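Local coordinates for protein delta toxin (Clostridium perfringens, PDB 2YGT) that probably inserts into host-cell membranes as an oligomeric beta-barrel pore, acting as a haemolysin of the leukocidin/hemolysin toxin family, at residues Val86-Ile91 with Tyr268-Ile273; Phe177-Thr180 with Tyr184-Asn187; Thr209-Asp214 with Asn253-Ala258. All coordinates share one frame; numbering follows the deposited sequence.

Contact 1 (Val86-Ile91 with Tyr268-Ile273)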
loop_
_atom_site.group_PDB
_atom_site.type_symbol
_atom_site.label_atom_id
_atom_site.label_comp_id
_atom_site.label_asym_id
_atom_site.label_seq_id
_atom_site.Cartn_x
_atom_site.Cartn_y
_atom_site.Cartn_z
ATOM N N VAL A 86 22.706 -7.040 -15.914
ATOM C CA VAL A 86 22.095 -6.693 -14.638
ATOM C C VAL A 86 20.666 -6.202 -14.814
ATOM O O VAL A 86 20.385 -5.367 -15.674
ATOM C CB VAL A 86 22.898 -5.594 -13.905
ATOM C CG1 VAL A 86 22.233 -5.248 -12.576
ATOM C CG2 VAL A 86 24.342 -6.030 -13.696
ATOM N N MET A 87 19.764 -6.734 -13.999
ATOM C CA MET A 87 18.402 -6.227 -13.941
ATOM C C MET A 87 18.109 -5.728 -12.534
ATOM O O MET A 87 17.957 -6.519 -11.604
ATOM C CB MET A 87 17.393 -7.308 -14.328
ATOM C CG MET A 87 15.948 -6.904 -14.090
ATOM S SD MET A 87 14.784 -8.269 -14.265
ATOM C CE MET A 87 13.322 -7.565 -13.509
ATOM N N ARG A 88 18.045 -4.411 -12.377
ATOM C CA ARG A 88 17.676 -3.818 -11.098
ATOM C C ARG A 88 16.161 -3.838 -10.940
ATOM O O ARG A 88 15.430 -3.461 -11.854
ATOM C CB ARG A 88 18.243 -2.400 -10.981
ATOM C CG ARG A 88 19.764 -2.388 -10.953
ATOM C CD ARG A 88 20.351 -0.989 -11.007
ATOM N NE ARG A 88 20.042 -0.212 -9.812
ATOM C CZ ARG A 88 20.791 0.790 -9.363
ATOM N NH1 ARG A 88 21.906 1.126 -10.002
ATOM N NH2 ARG A 88 20.433 1.449 -8.269
ATOM N N TRP A 89 15.694 -4.295 -9.781
ATOM C CA TRP A 89 14.268 -4.519 -9.568
ATOM C C TRP A 89 13.864 -4.267 -8.110
ATOM O O TRP A 89 14.701 -4.343 -7.208
ATOM C CB TRP A 89 13.894 -5.946 -9.995
ATOM C CG TRP A 89 14.526 -7.010 -9.143
ATOM C CD1 TRP A 89 15.847 -7.355 -9.106
ATOM C CD2 TRP A 89 13.863 -7.865 -8.201
ATOM N NE1 TRP A 89 16.046 -8.370 -8.201
ATOM C CE2 TRP A 89 14.844 -8.700 -7.630
ATOM C CE3 TRP A 89 12.534 -8.005 -7.785
ATOM C CZ2 TRP A 89 14.542 -9.660 -6.666
ATOM C CZ3 TRP A 89 12.233 -8.961 -6.826
ATOM C CH2 TRP A 89 13.235 -9.777 -6.277
ATOM N N PRO A 90 12.574 -3.967 -7.875
ATOM C CA PRO A 90 12.085 -3.679 -6.524
ATOM C C PRO A 90 11.696 -4.958 -5.796
ATOM O O PRO A 90 10.581 -5.450 -5.973
ATOM C CB PRO A 90 10.815 -2.848 -6.779
ATOM C CG PRO A 90 10.588 -2.870 -8.289
ATOM C CD PRO A 90 11.476 -3.930 -8.851
ATOM N N ILE A 91 12.597 -5.501 -4.989
ATOM C CA ILE A 91 12.253 -6.672 -4.197
ATOM C C ILE A 91 11.185 -6.338 -3.151
ATOM O O ILE A 91 10.334 -7.175 -2.838
ATOM C CB ILE A 91 13.485 -7.286 -3.515
ATOM C CG1 ILE A 91 13.104 -8.587 -2.805
ATOM C CG2 ILE A 91 14.108 -6.295 -2.539
ATOM C CD1 ILE A 91 14.294 -9.434 -2.409
ATOM N N TYR A 268 21.667 -9.728 -5.875
ATOM C CA TYR A 268 22.412 -8.996 -4.857
ATOM C C TYR A 268 21.571 -7.851 -4.312
ATOM O O TYR A 268 20.675 -7.355 -4.996
ATOM C CB TYR A 268 23.702 -8.416 -5.440
ATOM C CG TYR A 268 24.664 -9.438 -6.000
ATOM C CD1 TYR A 268 24.542 -9.889 -7.306
ATOM C CD2 TYR A 268 25.706 -9.936 -5.227
ATOM C CE1 TYR A 268 25.418 -10.814 -7.824
ATOM C CE2 TYR A 268 26.590 -10.864 -5.738
ATOM C CZ TYR A 268 26.441 -11.299 -7.039
ATOM O OH TYR A 268 27.314 -12.223 -7.562
ATOM N N PRO A 269 21.858 -7.422 -3.074
ATOM C CA PRO A 269 21.233 -6.210 -2.540
ATOM C C PRO A 269 21.727 -5.012 -3.336
ATOM O O PRO A 269 22.687 -5.154 -4.094
ATOM C CB PRO A 269 21.771 -6.137 -1.105
ATOM C CG PRO A 269 22.261 -7.516 -0.796
ATOM C CD PRO A 269 22.744 -8.070 -2.095
ATOM N N ASP A 270 21.090 -3.858 -3.179
ATOM C CA ASP A 270 21.535 -2.663 -3.883
ATOM C C ASP A 270 21.294 -1.382 -3.088
ATOM O O ASP A 270 22.221 -0.819 -2.506
ATOM C CB ASP A 270 20.877 -2.564 -5.259
ATOM C CG ASP A 270 21.535 -1.522 -6.141
ATOM O OD1 ASP A 270 22.764 -1.601 -6.345
ATOM O OD2 ASP A 270 20.824 -0.623 -6.633
ATOM N N SER A 271 20.047 -0.923 -3.059
ATOM C CA SER A 271 19.749 0.384 -2.488
ATOM C C SER A 271 18.350 0.472 -1.884
ATOM O O SER A 271 17.479 -0.346 -2.179
ATOM C CB SER A 271 19.921 1.466 -3.556
ATOM O OG SER A 271 19.186 1.137 -4.724
ATOM N N LYS A 272 18.155 1.477 -1.035
ATOM C CA LYS A 272 16.868 1.741 -0.405
ATOM C C LYS A 272 16.519 3.219 -0.527
ATOM O O LYS A 272 17.349 4.086 -0.249
ATOM C CB LYS A 272 16.904 1.356 1.077
ATOM C CG LYS A 272 16.981 -0.137 1.346
ATOM N N ILE A 273 15.294 3.508 -0.948
ATOM C CA ILE A 273 14.811 4.881 -0.954
ATOM C C ILE A 273 13.572 5.021 -0.077
ATOM O O ILE A 273 12.625 4.241 -0.190
ATOM C CB ILE A 273 14.507 5.388 -2.374
ATOM C CG1 ILE A 273 15.806 5.629 -3.140
ATOM C CG2 ILE A 273 13.701 6.677 -2.317
ATOM C CD1 ILE A 273 15.607 6.354 -4.448
#

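Contact 2 (Phe177-Thr180 with Tyr184-Asn187)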
loop_
_atom_site.group_PDB
_atom_site.type_symbol
_atom_site.label_atom_id
_atom_site.label_comp_id
_atom_site.label_asym_id
_atom_site.label_seq_id
_atom_site.Cartn_x
_atom_site.Cartn_y
_atom_site.Cartn_z
ATOM N N PHE A 177 8.383 -9.289 -2.907
ATOM C CA PHE A 177 8.322 -10.329 -3.926
ATOM C C PHE A 177 8.262 -11.706 -3.275
ATOM O O PHE A 177 8.958 -11.975 -2.295
ATOM C CB PHE A 177 9.515 -10.240 -4.890
ATOM C CG PHE A 177 9.416 -11.188 -6.057
ATOM C CD1 PHE A 177 9.916 -12.477 -5.964
ATOM C CD2 PHE A 177 8.805 -10.798 -7.238
ATOM C CE1 PHE A 177 9.810 -13.356 -7.026
ATOM C CE2 PHE A 177 8.702 -11.673 -8.304
ATOM C CZ PHE A 177 9.206 -12.955 -8.196
ATOM N N ALA A 178 7.424 -12.578 -3.822
ATOM C CA ALA A 178 7.237 -13.901 -3.250
ATOM C C ALA A 178 7.917 -14.976 -4.090
ATOM O O ALA A 178 8.921 -15.554 -3.672
ATOM C CB ALA A 178 5.750 -14.210 -3.082
ATOM N N GLU A 179 7.373 -15.233 -5.277
ATOM C CA GLU A 179 7.855 -16.327 -6.113
ATOM C C GLU A 179 7.279 -16.241 -7.523
ATOM O O GLU A 179 6.099 -15.933 -7.702
ATOM C CB GLU A 179 7.488 -17.669 -5.477
ATOM C CG GLU A 179 7.951 -18.882 -6.265
ATOM C CD GLU A 179 7.688 -20.184 -5.531
ATOM O OE1 GLU A 179 8.138 -20.325 -4.372
ATOM O OE2 GLU A 179 7.025 -21.061 -6.116
ATOM N N THR A 180 8.116 -16.516 -8.520
ATOM C CA THR A 180 7.695 -16.454 -9.915
ATOM C C THR A 180 6.734 -17.591 -10.237
ATOM O O THR A 180 6.624 -18.546 -9.476
ATOM C CB THR A 180 8.909 -16.523 -10.882
ATOM O OG1 THR A 180 9.428 -17.859 -10.907
ATOM C CG2 THR A 180 10.002 -15.557 -10.454
ATOM N N TYR A 184 10.386 -20.036 -8.846
ATOM C CA TYR A 184 11.646 -19.533 -8.300
ATOM C C TYR A 184 11.436 -18.328 -7.392
ATOM O O TYR A 184 10.551 -17.509 -7.626
ATOM C CB TYR A 184 12.629 -19.172 -9.418
ATOM C CG TYR A 184 12.992 -20.328 -10.321
ATOM C CD1 TYR A 184 13.768 -21.381 -9.857
ATOM C CD2 TYR A 184 12.562 -20.362 -11.641
ATOM C CE1 TYR A 184 14.105 -22.440 -10.680
ATOM C CE2 TYR A 184 12.891 -21.413 -12.474
ATOM C CZ TYR A 184 13.662 -22.449 -11.989
ATOM O OH TYR A 184 13.993 -23.495 -12.813
ATOM N N ASN A 185 12.263 -18.233 -6.357
ATOM C CA ASN A 185 12.232 -17.107 -5.433
ATOM C C ASN A 185 13.657 -16.682 -5.103
ATOM O O ASN A 185 14.606 -17.209 -5.677
ATOM C CB ASN A 185 11.470 -17.474 -4.159
ATOM C CG ASN A 185 11.880 -18.823 -3.602
ATOM O OD1 ASN A 185 13.038 -19.034 -3.239
ATOM N ND2 ASN A 185 10.927 -19.744 -3.524
ATOM N N VAL A 186 13.814 -15.741 -4.179
ATOM C CA VAL A 186 15.144 -15.225 -3.865
ATOM C C VAL A 186 16.016 -16.255 -3.147
ATOM O O VAL A 186 17.222 -16.064 -3.009
ATOM C CB VAL A 186 15.090 -13.921 -3.048
ATOM C CG1 VAL A 186 14.265 -12.873 -3.787
ATOM C CG2 VAL A 186 14.534 -14.178 -1.653
ATOM N N ASN A 187 15.400 -17.348 -2.705
ATOM C CA ASN A 187 16.122 -18.436 -2.050
ATOM C C ASN A 187 16.600 -19.525 -3.007
ATOM O O ASN A 187 17.372 -20.399 -2.619
ATOM C CB ASN A 187 15.246 -19.074 -0.973
ATOM C CG ASN A 187 15.138 -18.219 0.265
ATOM O OD1 ASN A 187 14.055 -17.753 0.620
ATOM N ND2 ASN A 187 16.265 -17.996 0.930
HETATM O O HOH W 1 11.338 -14.565 -3.060
#

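Contact 3 (Thr209-Asp214 with Asn253-Ala258)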
loop_
_atom_site.group_PDB
_atom_site.type_symbol
_atom_site.label_atom_id
_atom_site.label_comp_id
_atom_site.label_asym_id
_atom_site.label_seq_id
_atom_site.Cartn_x
_atom_site.Cartn_y
_atom_site.Cartn_z
ATOM N N THR A 209 19.231 -9.115 -22.981
ATOM C CA THR A 209 18.112 -9.648 -23.748
ATOM C C THR A 209 17.520 -10.894 -23.085
ATOM O O THR A 209 16.431 -11.347 -23.441
ATOM C CB THR A 209 18.555 -9.961 -25.203
ATOM O OG1 THR A 209 18.451 -8.772 -25.995
ATOM C CG2 THR A 209 17.702 -11.053 -25.828
ATOM N N ASN A 210 18.227 -11.423 -22.093
ATOM C CA ASN A 210 17.850 -12.698 -21.496
ATOM C C ASN A 210 17.103 -12.606 -20.159
ATOM O O ASN A 210 17.058 -13.574 -19.397
ATOM C CB ASN A 210 19.080 -13.590 -21.350
ATOM C CG ASN A 210 18.718 -15.031 -21.096
ATOM O OD1 ASN A 210 17.796 -15.570 -21.708
ATOM N ND2 ASN A 210 19.444 -15.668 -20.187
ATOM N N PHE A 211 16.516 -11.449 -19.873
ATOM C CA PHE A 211 15.665 -11.325 -18.695
ATOM C C PHE A 211 14.211 -11.623 -19.050
ATOM O O PHE A 211 13.769 -11.357 -20.168
ATOM C CB PHE A 211 15.792 -9.936 -18.065
ATOM C CG PHE A 211 17.146 -9.658 -17.475
ATOM C CD1 PHE A 211 17.643 -10.443 -16.447
ATOM C CD2 PHE A 211 17.917 -8.607 -17.939
ATOM C CE1 PHE A 211 18.887 -10.190 -15.899
ATOM C CE2 PHE A 211 19.162 -8.346 -17.394
ATOM C CZ PHE A 211 19.647 -9.139 -16.373
ATOM N N THR A 212 13.481 -12.196 -18.100
ATOM C CA THR A 212 12.066 -12.496 -18.293
ATOM C C THR A 212 11.362 -11.350 -19.007
ATOM O O THR A 212 11.379 -10.215 -18.532
ATOM C CB THR A 212 11.362 -12.754 -16.952
ATOM O OG1 THR A 212 11.947 -13.899 -16.320
ATOM C CG2 THR A 212 9.875 -12.996 -17.165
ATOM N N PRO A 213 10.745 -11.646 -20.161
ATOM C CA PRO A 213 10.033 -10.642 -20.959
ATOM C C PRO A 213 8.999 -9.904 -20.118
ATOM O O PRO A 213 8.463 -10.473 -19.167
ATOM C CB PRO A 213 9.341 -11.487 -22.035
ATOM C CG PRO A 213 9.366 -12.898 -21.487
ATOM C CD PRO A 213 10.680 -12.969 -20.799
ATOM N N ASP A 214 8.721 -8.655 -20.467
ATOM C CA ASP A 214 7.814 -7.835 -19.671
ATOM C C ASP A 214 6.434 -8.460 -19.473
ATOM O O ASP A 214 5.847 -8.341 -18.399
ATOM C CB ASP A 214 7.688 -6.424 -20.254
ATOM C CG ASP A 214 8.832 -5.522 -19.841
ATOM O OD1 ASP A 214 9.890 -6.054 -19.451
ATOM O OD2 ASP A 214 8.671 -4.286 -19.898
ATOM N N ASN A 253 17.010 -4.372 -5.710
ATOM C CA ASN A 253 18.056 -5.386 -5.774
ATOM C C ASN A 253 18.610 -5.501 -7.190
ATOM O O ASN A 253 17.977 -5.061 -8.150
ATOM C CB ASN A 253 17.534 -6.741 -5.294
ATOM C CG ASN A 253 17.427 -6.820 -3.785
ATOM O OD1 ASN A 253 17.088 -7.863 -3.228
ATOM N ND2 ASN A 253 17.722 -5.715 -3.113
ATOM N N SER A 254 19.797 -6.081 -7.316
ATOM C CA SER A 254 20.419 -6.266 -8.620
ATOM C C SER A 254 20.492 -7.748 -8.954
ATOM O O SER A 254 21.254 -8.494 -8.338
ATOM C CB SER A 254 21.822 -5.653 -8.644
ATOM O OG SER A 254 21.772 -4.243 -8.480
ATOM N N TYR A 255 19.685 -8.170 -9.921
ATOM C CA TYR A 255 19.718 -9.543 -10.403
ATOM C C TYR A 255 20.720 -9.655 -11.549
ATOM O O TYR A 255 20.499 -9.119 -12.635
ATOM C CB TYR A 255 18.324 -9.989 -10.855
ATOM C CG TYR A 255 18.277 -11.398 -11.410
ATOM C CD1 TYR A 255 18.301 -12.499 -10.563
ATOM C CD2 TYR A 255 18.212 -11.624 -12.780
ATOM C CE1 TYR A 255 18.265 -13.788 -11.068
ATOM C CE2 TYR A 255 18.171 -12.904 -13.294
ATOM C CZ TYR A 255 18.198 -13.982 -12.435
ATOM O OH TYR A 255 18.157 -15.256 -12.945
ATOM N N HIS A 256 21.830 -10.336 -11.289
ATOM C CA HIS A 256 22.892 -10.499 -12.275
ATOM C C HIS A 256 22.774 -11.828 -13.007
ATOM O O HIS A 256 22.545 -12.866 -12.386
ATOM C CB HIS A 256 24.263 -10.452 -11.594
ATOM C CG HIS A 256 24.639 -9.102 -11.064
ATOM N ND1 HIS A 256 25.794 -8.452 -11.439
ATOM C CD2 HIS A 256 24.014 -8.284 -10.186
ATOM C CE1 HIS A 256 25.864 -7.289 -10.816
ATOM N NE2 HIS A 256 24.796 -7.162 -10.050
ATOM N N ILE A 257 22.930 -11.792 -14.326
ATOM C CA ILE A 257 23.193 -13.011 -15.083
ATOM C C ILE A 257 24.598 -12.948 -15.676
ATOM O O ILE A 257 25.000 -11.931 -16.242
ATOM C CB ILE A 257 22.149 -13.268 -16.197
ATOM C CG1 ILE A 257 22.068 -12.076 -17.153
ATOM C CG2 ILE A 257 20.791 -13.576 -15.587
ATOM C CD1 ILE A 257 21.197 -12.329 -18.365
ATOM N N ALA A 258 25.348 -14.033 -15.520
ATOM C CA ALA A 258 26.716 -14.099 -16.014
ATOM C C ALA A 258 26.923 -15.389 -16.794
ATOM O O ALA A 258 26.539 -16.466 -16.341
ATOM C CB ALA A 258 27.703 -14.011 -14.861
#

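Contact 1 (Val86-Ile91 with Tyr268-Ile273)
R88 reaches D270 across an antiparallel sheet, linking two strands, 84-99 and 263-282, that are not neighbours but flank strand 241-259 between them. The sheet probably belongs to the membrane-facing rim region known from this toxin family. On the 263-282 side, D270 and S271 form a classic beta bulge, both facing I252 of the middle strand. The contact is small and lies at the surface: the nearest CA atoms, those of R88 and D270, stay 8.3 Å apart, and the side chains bridge the gap.

Electrostatics dominate. NH2 of R88 makes a salt bridge to OD2 of D270 at 2.7 Å, but the carboxylate does not lie in the guanidinium plane as in a two-pronged pair. OD2 instead sits over one face of the group, 3.1 Å from CZ of R88, and the two planes are turned 80° from each other. A bend at chi3 (66°) in the otherwise outstretched arginine swings its head over that oxygen, and the two side chains cross at about a right angle. The positive group should favour the ionised carboxylate of D270.

A second polar neighbour comes from the bulge itself. OG of S271 lies 3.1 Å from OD2 of D270, so the same oxygen has both the arginine and the hydroxyl beside it.

Other contacts are slight. D270 also touches S254 of the middle strand, while R88 rests on F78 of strand 76-79. S271 meets the arginine obliquely and loosely, its OG 3.8 Å from NH2 of R88.

Contact 2 (Phe177-Thr180 with Tyr184-Asn187)
E179 and N185 lean across a tight turn toward each other, their carboxylate and amide planes 49° apart. ND2 of N185 donates to OE1 of E179 at 3.0 Å; the acceptor lies close to the plane of the amide, yet the donor approaches from above the carboxylate plane. The same OE1 also binds a glycerol molecule, probably from the crystallisation liquor. With its CG anti to the backbone N (chi1 -180°) and the chain extended beyond it, E179 passes over the Y184 carbonyl, whose O lies 3.2 Å from CG of E179.

That carbonyl is gripped from the backbone as well. T180 N donates to Y184 O at 2.8 Å, and in return OG1 of T180 accepts from Y184 N at 3.1 Å. This reciprocal pair closes a tight turn of three intervening residues at the start of the long loop after strand 170-177, and an Asx turn extends it, OD1 of N185 accepting from N187 N on a lone pair.

The F177 ring has Y184 O at its edge and forms edge-to-face pairs with W89, Y159 and F198. The Y184 side chain starts away from the opposite segment, but its CB lies 3.8 Å from OG1 of T180, which approaches the ring obliquely; the side chain packs on Q196 and M197. A water links the two segments, donating to A178 O at 2.7 Å and accepting from V186 N.

Contact 3 (Thr209-Asp214 with Asn253-Ala258)
N210 and F211 approach I257, and F211 also Y255, from a loop that lies over strand 241-259 without pairing with it: no backbone hydrogen bond joins the two segments, and even the closest CA atoms, those of N210 and I257, are 8.4 Å apart. Each backbone is tied elsewhere. N210 and T212 bond to R200 and F198, whereas N253 and Y255 bond to W89 and M87 of the adjoining strand 84-99. Y255 and I257 both point at the loop, with H256 between them directed away.

F211 makes most of the contact from the loop side. Its ring and that of Y255 meet rim to rim, centroids 6.0 Å apart and planes at 63°, neither lying over the other's face. CE1 of F211 comes to 3.5 Å from CD2 of Y255 near the plane of the tyrosine ring, and the two side chains slide past each other in opposite directions.

The result is a buried layer between one face of the antiparallel sheet and the long connection from strand 170-177 to helix 219-222, probably part of the rim region of this leukocidin-type toxin. M87 of strand 84-99 adds to it by packing on F211.

I257 supplies the aliphatic wall. Its CG1 stands between the backbone N and the carbonyl carbon (chi1 57°), which carries CD1 over one face of the F211 ring, while CG1 lies 3.9 Å from CZ of F211. The same CD1 touches CB of N210, also at 3.9 Å. The polar ends are bonded beyond this layer: ND2 of N210 to S201 O, and OH of Y255 to N195 O.

Overall arrangement
Strand 241-259 joins contacts 1 and 3, whose centres are about 12 Å apart: it carries 253-258 and runs between the two strands of contact 1. A probable hydrogen bond, W89 O to N253 N (2.8 Å), ties it to one of them, and another, Y268 N to S254 O, to the other. Contact 2, its centre about 14 Å from each of the others, joins contact 1 through a probable hydrogen bond between I91 O and F177 N; W89 also packs on V186. Contacts 2 and 3 do not touch, their nearest atoms being about 6 Å apart. Along the chain both are nested within the loop closed by contact 1, and all three lie away from the zinc sites.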